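Haloacid delahogenase-like family hydrolase (Xanthomonas campestris pv. campestris, PDB 2PKE) probably acts as a magnesium-dependent phosphatase of the haloacid dehalogenase-like hydrolase superfamily. Local coordinates at residues A[132-138]-A[157-163]; A[203-207]-A[236-240]. All coordinates share one frame; numbering follows the deposited sequence.

Interaction 1. Residues A[132-138]-A[157-163]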
ATOM      1  N   LEU A 132      -2.205  -4.287  14.225  1.00 21.07           N
ATOM      2  CA  LEU A 132      -1.207  -4.973  13.375  1.00 16.38           C
ATOM      3  C   LEU A 132      -0.444  -3.905  12.627  1.00 19.60           C
ATOM      4  O   LEU A 132      -1.056  -3.120  11.918  1.00 21.83           O
ATOM      5  CB  LEU A 132      -1.874  -5.889  12.369  1.00 22.27           C
ATOM      6  CG  LEU A 132      -0.912  -6.945  11.815  1.00 22.77           C
ATOM      7  CD1 LEU A 132      -1.694  -8.187  11.464  1.00 42.38           C
ATOM      8  CD2 LEU A 132      -0.146  -6.423  10.636  1.00 31.99           C
ATOM      9  N   ILE A 133       0.877  -3.861  12.781  1.00 22.08           N
ATOM     10  CA  ILE A 133       1.700  -2.883  12.083  1.00 20.54           C
ATOM     11  C   ILE A 133       2.693  -3.640  11.256  1.00 22.67           C
ATOM     12  O   ILE A 133       3.534  -4.417  11.760  1.00 19.14           O
ATOM     13  CB  ILE A 133       2.413  -1.905  13.026  1.00 21.36           C
ATOM     14  CG1 ILE A 133       1.363  -1.235  13.907  1.00 19.72           C
ATOM     15  CG2 ILE A 133       3.285  -0.874  12.232  1.00 16.68           C
ATOM     16  CD1 ILE A 133       1.907  -0.298  15.028  1.00 19.49           C
ATOM     17  N   THR A 134       2.610  -3.416   9.962  1.00 19.62           N
ATOM     18  CA  THR A 134       3.534  -4.068   9.041  1.00 22.78           C
ATOM     19  C   THR A 134       4.032  -3.156   7.912  1.00 21.60           C
ATOM     20  O   THR A 134       3.384  -2.202   7.601  1.00 21.67           O
ATOM     21  CB  THR A 134       2.883  -5.286   8.396  1.00 24.87           C
ATOM     22  OG1 THR A 134       3.925  -6.025   7.742  1.00 32.05           O
ATOM     23  CG2 THR A 134       1.825  -4.878   7.380  1.00 21.34           C
ATOM     24  N   LYS A 135       5.219  -3.426   7.373  1.00 26.93           N
ATOM     25  CA  LYS A 135       5.693  -2.724   6.207  1.00 26.87           C
ATOM     26  C   LYS A 135       5.467  -3.568   4.966  1.00 27.28           C
ATOM     27  O   LYS A 135       5.186  -4.777   5.060  1.00 27.88           O
ATOM     28  CB  LYS A 135       7.164  -2.263   6.346  1.00 27.77           C
ATOM     29  CG  LYS A 135       8.213  -3.312   6.237  1.00 22.78           C
ATOM     30  CD  LYS A 135       9.535  -2.786   6.822  1.00 25.81           C
ATOM     31  CE  LYS A 135      10.632  -3.754   6.676  1.00 30.26           C
ATOM     32  NZ  LYS A 135      11.860  -3.098   7.208  1.00 28.05           N
ATOM     33  N   GLY A 136       5.505  -2.918   3.806  1.00 24.47           N
ATOM     34  CA  GLY A 136       5.415  -3.621   2.564  1.00 24.73           C
ATOM     35  C   GLY A 136       4.190  -3.268   1.757  1.00 24.93           C
ATOM     36  O   GLY A 136       3.781  -2.099   1.698  1.00 25.94           O
ATOM     37  N   ASP A 137       3.658  -4.290   1.087  1.00 22.12           N
ATOM     38  CA  ASP A 137       2.596  -4.165   0.082  1.00 23.03           C
ATOM     39  C   ASP A 137       1.257  -4.156   0.798  1.00 23.37           C
ATOM     40  O   ASP A 137       0.851  -5.134   1.453  1.00 22.34           O
ATOM     41  CB  ASP A 137       2.759  -5.322  -0.924  1.00 24.35           C
ATOM     42  CG  ASP A 137       1.736  -5.304  -2.072  1.00 26.95           C
ATOM     43  OD1 ASP A 137       0.530  -5.067  -1.827  1.00 31.57           O
ATOM     44  OD2 ASP A 137       2.153  -5.558  -3.229  1.00 41.04           O
ATOM     45  N   LEU A 138       0.564  -3.036   0.696  1.00 21.43           N
ATOM     46  CA  LEU A 138      -0.713  -2.871   1.349  1.00 23.13           C
ATOM     47  C   LEU A 138      -1.726  -3.920   0.953  1.00 22.18           C
ATOM     48  O   LEU A 138      -2.411  -4.472   1.790  1.00 20.58           O
ATOM     49  CB  LEU A 138      -1.325  -1.534   0.968  1.00 21.36           C
ATOM     50  CG  LEU A 138      -2.690  -1.167   1.532  1.00 26.66           C
ATOM     51  CD1 LEU A 138      -2.639  -0.909   3.037  1.00 24.41           C
ATOM     52  CD2 LEU A 138      -3.153   0.038   0.813  1.00 21.70           C
ATOM     53  N   ILE A 157      -5.506  -1.980  11.477  1.00 32.42           N
ATOM     54  CA  ILE A 157      -4.379  -2.462  10.633  1.00 33.20           C
ATOM     55  C   ILE A 157      -3.630  -1.331   9.918  1.00 30.15           C
ATOM     56  O   ILE A 157      -4.254  -0.492   9.263  1.00 28.38           O
ATOM     57  CB  ILE A 157      -4.900  -3.427   9.617  1.00 31.49           C
ATOM     58  CG1 ILE A 157      -3.797  -3.801   8.626  1.00 31.15           C
ATOM     59  CG2 ILE A 157      -6.202  -2.869   9.049  1.00 42.00           C
ATOM     60  CD1 ILE A 157      -4.233  -3.849   7.193  1.00 34.49           C
ATOM     61  N   GLU A 158      -2.303  -1.340  10.033  1.00 23.14           N
ATOM     62  CA  GLU A 158      -1.465  -0.216   9.622  1.00 20.97           C
ATOM     63  C   GLU A 158      -0.310  -0.740   8.808  1.00 23.57           C
ATOM     64  O   GLU A 158       0.632  -1.370   9.334  1.00 26.37           O
ATOM     65  CB  GLU A 158      -0.978   0.529  10.856  1.00 22.77           C
ATOM     66  CG  GLU A 158      -0.103   1.725  10.588  1.00 29.16           C
ATOM     67  CD  GLU A 158      -0.828   2.903   9.969  1.00 36.25           C
ATOM     68  OE1 GLU A 158      -2.085   2.934  10.013  1.00 38.66           O
ATOM     69  OE2 GLU A 158      -0.110   3.814   9.464  1.00 44.55           O
ATOM     70  N   VAL A 159      -0.365  -0.473   7.515  1.00 22.00           N
ATOM     71  CA  VAL A 159       0.706  -0.813   6.615  1.00 21.31           C
ATOM     72  C   VAL A 159       1.518   0.450   6.309  1.00 19.05           C
ATOM     73  O   VAL A 159       0.991   1.456   5.887  1.00 19.85           O
ATOM     74  CB  VAL A 159       0.175  -1.451   5.268  1.00 22.75           C
ATOM     75  CG1 VAL A 159       1.348  -1.888   4.407  1.00 19.80           C
ATOM     76  CG2 VAL A 159      -0.748  -2.693   5.555  1.00 15.69           C
ATOM     77  N   VAL A 160       2.822   0.341   6.461  1.00 22.33           N
ATOM     78  CA  VAL A 160       3.732   1.453   6.263  1.00 19.97           C
ATOM     79  C   VAL A 160       4.780   1.109   5.247  1.00 20.56           C
ATOM     80  O   VAL A 160       4.991  -0.044   4.941  1.00 22.25           O
ATOM     81  CB  VAL A 160       4.439   1.800   7.587  1.00 20.92           C
ATOM     82  CG1 VAL A 160       3.439   2.014   8.684  1.00 18.77           C
ATOM     83  CG2 VAL A 160       5.428   0.738   7.983  1.00 17.10           C
ATOM     84  N   SER A 161       5.478   2.124   4.767  1.00 21.54           N
ATOM     85  CA  SER A 161       6.570   1.920   3.787  1.00 23.43           C
ATOM     86  C   SER A 161       7.885   1.491   4.444  1.00 24.21           C
ATOM     87  O   SER A 161       8.673   0.684   3.872  1.00 25.62           O
ATOM     88  CB  SER A 161       6.732   3.189   2.958  1.00 24.66           C
ATOM     89  OG  SER A 161       5.701   3.175   1.963  1.00 27.57           O
ATOM     90  N   GLU A 162       8.123   2.009   5.654  1.00 23.59           N
ATOM     91  CA  GLU A 162       9.311   1.620   6.393  1.00 21.86           C
ATOM     92  C   GLU A 162       8.987   1.672   7.862  1.00 22.65           C
ATOM     93  O   GLU A 162       8.208   2.524   8.305  1.00 21.55           O
ATOM     94  CB  GLU A 162      10.528   2.494   6.107  1.00 24.27           C
ATOM     95  CG  GLU A 162      11.823   2.057   6.839  1.00 23.01           C
ATOM     96  CD  GLU A 162      12.231   0.668   6.461  1.00 23.87           C
ATOM     97  OE1 GLU A 162      11.766  -0.293   7.096  1.00 24.33           O
ATOM     98  OE2 GLU A 162      12.955   0.516   5.459  1.00 24.58           O
ATOM     99  N   LYS A 163       9.598   0.753   8.592  1.00 22.17           N
ATOM    100  CA  LYS A 163       9.481   0.682  10.050  1.00 23.57           C
ATOM    101  C   LYS A 163      10.694   1.403  10.664  1.00 24.44           C
ATOM    102  O   LYS A 163      11.756   0.867  10.773  1.00 23.53           O
ATOM    103  CB  LYS A 163       9.419  -0.755  10.514  1.00 27.64           C
ATOM    104  CG  LYS A 163       7.983  -1.311  10.584  1.00 22.36           C
ATOM    105  CD  LYS A 163       7.991  -2.770  11.034  1.00 27.10           C
ATOM    106  CE  LYS A 163       6.602  -3.296  11.255  1.00 26.10           C
ATOM    107  NZ  LYS A 163       6.624  -4.801  11.370  1.00 24.08           N
TER
HETATM  108  O   HOH W   1       6.879  -5.518   8.679  1.00 18.24           O
HETATM  109  O   HOH W   2       5.301   0.068   0.952  1.00 23.72           O
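Glu162 OE1 is gripped by two donors, one from each segment. Lys135 NZ forms a salt bridge to Glu162 OE1 at 2.8 Å, using the syn lone pair on the side of the other carboxylate oxygen, while the backbone N of Lys163 comes in from the anti side, 18° out of the carboxylate plane. The two side chains run alongside each other: Lys135 leaves its strand with CG between backbone N and carbonyl carbon (chi1 74°) and then stretches straight out, and Glu162 bends at chi2 to meet it. Tyr70 binds the other carboxylate oxygen and also makes a cation-pi contact with Lys135, whose NZ has a further partner in Ser191.

Lys163 reaches back over strand 132-135 with an extended chain. Lys163 NZ donates to Ile133 O at 3.1 Å, tilted 32° from the carbonyl plane, and a water accepts from both this NZ and Lys135 N. The ammonium also makes salt bridges to Asp19 and Asp192.

Strands 132-135 and 157-160 themselves run parallel. Thr134 sits at the centre of the ladder, its N donating to Glu158 O at 2.9 Å and its O accepting from Val160 N at 2.8 Å; Gly136 N to Val160 O, 3.1 Å, prolongs the pairing past the strand. On the face carrying Thr134 and Val159, the CG2 methyls of these residues lie side by side 3.8 Å apart, and Leu138 CD1 packs obliquely on Val159 CG2 at 3.6 Å. Leu138 of the second subunit also rests on Val159. Strand 129-135, helix 138-148 and strand 157-160 make a beta-alpha-beta unit of the Rossmann-like HAD core, and Lys163, salt-bridged to the magnesium ligand Asp19, is placed consistently with the conserved lysine of this superfamily.

Interaction 2. Residues A[203-207]-A[236-240]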
ATOM      1  N   GLY A 203       9.181  -3.399  23.892  1.00 20.87           N
ATOM      2  CA  GLY A 203       9.355  -4.385  22.863  1.00 19.58           C
ATOM      3  C   GLY A 203       9.239  -5.794  23.381  1.00 17.78           C
ATOM      4  O   GLY A 203       9.701  -6.115  24.471  1.00 20.72           O
ATOM      5  N   ILE A 204       8.639  -6.640  22.572  1.00 19.51           N
ATOM      6  CA  ILE A 204       8.736  -8.087  22.726  1.00 19.59           C
ATOM      7  C   ILE A 204       9.323  -8.682  21.422  1.00 20.02           C
ATOM      8  O   ILE A 204       8.777  -8.494  20.324  1.00 18.20           O
ATOM      9  CB  ILE A 204       7.399  -8.708  23.032  1.00 18.57           C
ATOM     10  CG1 ILE A 204       6.924  -8.253  24.431  1.00 22.21           C
ATOM     11  CG2 ILE A 204       7.454 -10.243  22.915  1.00 15.80           C
ATOM     12  CD1 ILE A 204       5.425  -8.566  24.669  1.00 17.34           C
ATOM     13  N   TYR A 205      10.422  -9.389  21.595  1.00 17.77           N
ATOM     14  CA  TYR A 205      11.208  -9.993  20.539  1.00 19.20           C
ATOM     15  C   TYR A 205      11.020 -11.497  20.513  1.00 20.17           C
ATOM     16  O   TYR A 205      11.428 -12.188  21.437  1.00 22.92           O
ATOM     17  CB  TYR A 205      12.646  -9.696  20.773  1.00 22.09           C
ATOM     18  CG  TYR A 205      13.615 -10.310  19.780  1.00 18.75           C
ATOM     19  CD1 TYR A 205      13.348 -10.274  18.421  1.00 27.57           C
ATOM     20  CD2 TYR A 205      14.812 -10.881  20.205  1.00 25.89           C
ATOM     21  CE1 TYR A 205      14.250 -10.809  17.505  1.00 18.96           C
ATOM     22  CE2 TYR A 205      15.714 -11.426  19.317  1.00 23.05           C
ATOM     23  CZ  TYR A 205      15.428 -11.393  17.966  1.00 26.62           C
ATOM     24  OH  TYR A 205      16.315 -11.901  17.040  1.00 26.19           O
ATOM     25  N   THR A 206      10.428 -11.985  19.422  1.00 22.64           N
ATOM     26  CA  THR A 206      10.200 -13.420  19.173  1.00 21.88           C
ATOM     27  C   THR A 206      10.782 -13.808  17.816  1.00 19.96           C
ATOM     28  O   THR A 206      10.103 -13.723  16.784  1.00 21.81           O
ATOM     29  CB  THR A 206       8.720 -13.771  19.221  1.00 22.43           C
ATOM     30  OG1 THR A 206       8.228 -13.480  20.520  1.00 20.84           O
ATOM     31  CG2 THR A 206       8.487 -15.256  18.959  1.00 20.06           C
ATOM     32  N   PRO A 207      12.061 -14.207  17.809  1.00 21.48           N
ATOM     33  CA  PRO A 207      12.692 -14.525  16.531  1.00 21.70           C
ATOM     34  C   PRO A 207      12.057 -15.752  15.841  1.00 24.89           C
ATOM     35  O   PRO A 207      11.562 -16.646  16.505  1.00 21.47           O
ATOM     36  CB  PRO A 207      14.158 -14.748  16.921  1.00 24.08           C
ATOM     37  CG  PRO A 207      14.130 -15.115  18.336  1.00 22.24           C
ATOM     38  CD  PRO A 207      12.994 -14.345  18.932  1.00 23.26           C
ATOM     39  N   TRP A 236       3.611 -14.365  25.190  1.00 19.19           N
ATOM     40  CA  TRP A 236       3.407 -12.958  24.920  1.00 17.95           C
ATOM     41  C   TRP A 236       2.516 -12.260  25.959  1.00 21.06           C
ATOM     42  O   TRP A 236       2.819 -11.140  26.333  1.00 21.72           O
ATOM     43  CB  TRP A 236       2.781 -12.719  23.540  1.00 18.35           C
ATOM     44  CG  TRP A 236       3.638 -13.019  22.337  1.00 21.00           C
ATOM     45  CD1 TRP A 236       4.971 -13.164  22.303  1.00 17.14           C
ATOM     46  CD2 TRP A 236       3.186 -13.107  20.980  1.00 18.03           C
ATOM     47  NE1 TRP A 236       5.403 -13.395  21.014  1.00 22.14           N
ATOM     48  CE2 TRP A 236       4.327 -13.375  20.178  1.00 16.54           C
ATOM     49  CE3 TRP A 236       1.916 -13.097  20.371  1.00 21.71           C
ATOM     50  CZ2 TRP A 236       4.246 -13.551  18.793  1.00 19.35           C
ATOM     51  CZ3 TRP A 236       1.826 -13.287  19.009  1.00 19.34           C
ATOM     52  CH2 TRP A 236       2.988 -13.492  18.219  1.00 21.94           C
ATOM     53  N   PRO A 237       1.369 -12.871  26.343  1.00 21.67           N
ATOM     54  CA  PRO A 237       0.478 -12.181  27.282  1.00 20.03           C
ATOM     55  C   PRO A 237       1.169 -11.889  28.627  1.00 19.00           C
ATOM     56  O   PRO A 237       1.099 -10.749  29.118  1.00 20.14           O
ATOM     57  CB  PRO A 237      -0.724 -13.154  27.399  1.00 20.39           C
ATOM     58  CG  PRO A 237      -0.664 -13.988  26.139  1.00 22.33           C
ATOM     59  CD  PRO A 237       0.779 -14.160  25.891  1.00 21.53           C
ATOM     60  N   ALA A 238       1.893 -12.871  29.160  1.00 17.89           N
ATOM     61  CA  ALA A 238       2.688 -12.685  30.399  1.00 20.50           C
ATOM     62  C   ALA A 238       3.737 -11.565  30.256  1.00 19.41           C
ATOM     63  O   ALA A 238       3.966 -10.779  31.176  1.00 20.54           O
ATOM     64  CB  ALA A 238       3.382 -14.021  30.817  1.00 20.02           C
ATOM     65  N   ALA A 239       4.356 -11.503  29.092  1.00 19.32           N
ATOM     66  CA  ALA A 239       5.398 -10.510  28.790  1.00 20.35           C
ATOM     67  C   ALA A 239       4.792  -9.134  28.738  1.00 19.30           C
ATOM     68  O   ALA A 239       5.362  -8.220  29.285  1.00 23.23           O
ATOM     69  CB  ALA A 239       6.172 -10.855  27.483  1.00 19.37           C
ATOM     70  N   VAL A 240       3.610  -9.011  28.143  1.00 19.41           N
ATOM     71  CA  VAL A 240       2.906  -7.719  28.075  1.00 20.09           C
ATOM     72  C   VAL A 240       2.602  -7.226  29.490  1.00 21.98           C
ATOM     73  O   VAL A 240       2.843  -6.045  29.824  1.00 20.31           O
ATOM     74  CB  VAL A 240       1.606  -7.788  27.217  1.00 17.28           C
ATOM     75  CG1 VAL A 240       0.680  -6.475  27.448  1.00 15.65           C
ATOM     76  CG2 VAL A 240       1.967  -7.983  25.758  1.00 20.46           C
TER
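Strand 203-205 and helix 236-240 run roughly antiparallel, at 151°, with their axes 9.7 Å apart at closest approach, so side chains alone bridge the gap. The polar link is at the Trp236 indole: Trp236 NE1 donates to Thr206 OG1 at 2.9 Å, nearly straight at 165°. The hydroxyl oxygen lies close to the ring plane, meeting the indole at its edge, and the two side chains cross at about a right angle. Thr206 OG1 also bonds to Val230 O, which ties the hydroxyl to the loop following strand 227-229.

Next to this bond, Ile204 supplies the apolar half of the contact. Its two branches divide the work: Ile204 CG2, anti to the backbone N, approaches Trp236 CD1 obliquely at 3.9 Å, while CG1 of the same isoleucine carries its terminal methyl up to the helix. There Ile204 CD1 meets both Ala239 CB and Val240 CG2, each at 3.7 Å.

All five touching residues are buried. Helix 236-250 thus packs against the sheet through strand 202-205, and Ile185 of strand 182-186 also touches Trp236; the indole reaches Thr23 as well, and Ala120 and Ile124 of helix 117-125 pack against it.

How the interactions relate
From the N terminus, strand 15-18 comes first and takes an inner place in the parallel sheet. The chain then runs through five helices, from 28-42 to 117-125, before strand 129-135. Interaction 1 closes a loop of 18 residues, in which the chain passes through helix 138-148 and returns as the neighbouring strand 157-160. It next crosses to the other side of strand 15-18, laying down strands 182-186 and 202-205. Interaction 2 opens on strand 202-205; its loop includes strand 227-229 and ends at the C-terminal helix 236-250. The two loops follow in series without overlapping. Their centres are 20 Å apart and they do not touch, but one joins strands and the other joins a helix to the same sheet.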